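Local coordinates for protein chloroplastic group IIB intron splicing facilitator CRS2, chloroplastic (PDB 1RYB) that is required for splicing of chloroplast group IIB introns, in complex with CAF1 or CAF2, and lacks the peptidyl-tRNA hydrolase activity of its family, at residues A[70-75]-A[188-193]. Sequence-based numbering, arbitrary orientation. Where two conformers were deposited one is given.
Sequences VPVLVV and TLVLKG
Val70, at the start of strand 70-77, meets Val190 and Leu191 in the last turn of helix 169-192. Val70 CB points toward the helix and lies 4.0 Å from Val190 CG1. The two methyls then part company. Val70 CG1, anti to the backbone N (chi1 -172°), reaches the same Val190 CG1 at 3.9 Å. Val70 CG2 instead turns beside the backbone N and touches Leu191 CD2 at 3.8 Å, with Val190 O a little farther off at 4.2 Å. Leu191 sets out alongside the strand rather than at it, but its CD2 end swings nearer; the Leu191 side chain also touches Ile67 of strand 60-67. Two residues along the strand, Val72 CG1 approaches Val190 CG1 more loosely, at 4.3 Å, so a single methyl of the helix serves two valines of the strand. Trp18 of the parallel strand 18-22 touches both Val70 and Leu189. The axes of segments 70-75 and 188-192 approach to 9.8 Å, their N-to-C directions 136° apart. Built almost entirely of aliphatic carbons, the contact rests on van der Waals packing with little directional preference, and on exclusion of water at buried Val72 and Val190, while Leu191 is exposed.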
loop_
_atom_site.group_PDB
_atom_site.type_symbol
_atom_site.label_atom_id
_atom_site.label_comp_id
_atom_site.label_asym_id
_atom_site.label_seq_id
_atom_site.Cartn_x
_atom_site.Cartn_y
_atom_site.Cartn_z
ATOM N N VAL A 70 -11.414 12.694 9.248
ATOM C CA VAL A 70 -11.799 11.383 8.731
ATOM C C VAL A 70 -11.121 10.277 9.536
ATOM O O VAL A 70 -9.911 10.220 9.642
ATOM C CB VAL A 70 -11.368 11.217 7.206
ATOM C CG1 VAL A 70 -11.936 9.935 6.567
ATOM C CG2 VAL A 70 -11.812 12.449 6.420
ATOM N N PRO A 71 -11.898 9.404 10.029
ATOM C CA PRO A 71 -11.354 8.228 10.764
ATOM C C PRO A 71 -10.710 7.278 9.739
ATOM O O PRO A 71 -11.270 6.994 8.660
ATOM C CB PRO A 71 -12.575 7.549 11.366
ATOM C CG PRO A 71 -13.771 8.449 11.092
ATOM C CD PRO A 71 -13.390 9.504 10.064
ATOM N N VAL A 72 -9.568 6.734 10.090
ATOM C CA VAL A 72 -8.953 5.782 9.184
ATOM C C VAL A 72 -8.344 4.650 9.999
ATOM O O VAL A 72 -8.008 4.794 11.209
ATOM C CB VAL A 72 -7.773 6.471 8.409
ATOM C CG1 VAL A 72 -8.193 7.745 7.679
ATOM C CG2 VAL A 72 -6.552 6.814 9.302
ATOM N N LEU A 73 -8.109 3.551 9.313
ATOM C CA LEU A 73 -7.248 2.536 9.904
ATOM C C LEU A 73 -6.068 2.347 8.982
ATOM O O LEU A 73 -6.220 2.508 7.791
ATOM C CB LEU A 73 -7.931 1.254 10.329
ATOM C CG LEU A 73 -8.720 0.520 9.304
ATOM C CD1 LEU A 73 -8.661 -0.952 9.690
ATOM C CD2 LEU A 73 -10.189 0.919 9.363
ATOM N N VAL A 74 -4.885 2.198 9.527
ATOM C CA VAL A 74 -3.685 1.978 8.728
ATOM C C VAL A 74 -3.255 0.575 8.970
ATOM O O VAL A 74 -3.167 0.203 10.073
ATOM C CB VAL A 74 -2.548 3.011 8.954
ATOM C CG1 VAL A 74 -2.967 4.397 8.475
ATOM C CG2 VAL A 74 -2.138 3.050 10.377
ATOM N N VAL A 75 -3.030 -0.216 7.927
ATOM C CA VAL A 75 -2.848 -1.652 8.097
ATOM C C VAL A 75 -1.657 -2.223 7.310
ATOM O O VAL A 75 -1.451 -1.834 6.178
ATOM C CB VAL A 75 -4.099 -2.295 7.458
ATOM C CG1 VAL A 75 -4.042 -3.822 7.452
ATOM C CG2 VAL A 75 -5.386 -1.809 8.054
ATOM N N THR A 188 -4.586 14.070 0.823
ATOM C CA THR A 188 -5.505 14.776 -0.106
ATOM C C THR A 188 -6.578 13.867 -0.645
ATOM O O THR A 188 -7.759 14.215 -0.653
ATOM C CB THR A 188 -4.743 15.412 -1.294
ATOM O OG1 THR A 188 -3.841 16.368 -0.743
ATOM C CG2 THR A 188 -5.767 16.110 -2.254
ATOM N N LEU A 189 -6.203 12.680 -1.092
ATOM C CA LEU A 189 -7.239 11.767 -1.525
ATOM C C LEU A 189 -8.271 11.530 -0.463
ATOM O O LEU A 189 -9.454 11.494 -0.735
ATOM C CB LEU A 189 -6.598 10.407 -1.963
ATOM C CG LEU A 189 -7.583 9.266 -2.191
ATOM C CD1 LEU A 189 -8.330 9.491 -3.492
ATOM C CD2 LEU A 189 -6.822 7.964 -2.249
ATOM N N VAL A 190 -7.830 11.221 0.739
ATOM C CA VAL A 190 -8.743 10.928 1.855
ATOM C C VAL A 190 -9.617 12.114 2.229
ATOM O O VAL A 190 -10.810 11.955 2.382
ATOM C CB VAL A 190 -7.932 10.493 3.036
ATOM C CG1 VAL A 190 -8.827 10.391 4.288
ATOM C CG2 VAL A 190 -7.267 9.148 2.660
ATOM N N LEU A 191 -9.046 13.335 2.319
ATOM C CA LEU A 191 -9.863 14.534 2.629
ATOM C C LEU A 191 -10.844 15.055 1.545
ATOM O O LEU A 191 -11.938 15.586 1.831
ATOM C CB LEU A 191 -8.958 15.668 3.125
ATOM C CG LEU A 191 -8.142 15.257 4.325
ATOM C CD1 LEU A 191 -7.145 16.338 4.736
ATOM C CD2 LEU A 191 -9.103 14.964 5.473
ATOM N N LYS A 192 -10.458 14.969 0.283
ATOM C CA LYS A 192 -11.246 15.527 -0.792
ATOM C C LYS A 192 -12.637 14.999 -0.946
ATOM O O LYS A 192 -13.498 15.694 -1.518
ATOM C CB LYS A 192 -10.529 15.654 -2.147
ATOM C CG LYS A 192 -10.309 14.322 -2.858
ATOM C CD LYS A 192 -9.746 14.429 -4.304
ATOM C CE LYS A 192 -9.662 13.055 -4.982
ATOM N NZ LYS A 192 -10.999 12.460 -5.234
ATOM N N GLY A 193 -12.836 13.791 -0.464
ATOM C CA GLY A 193 -14.149 13.156 -0.485
ATOM C C GLY A 193 -14.575 12.954 -1.916
ATOM O O GLY A 193 -13.706 12.609 -2.702
#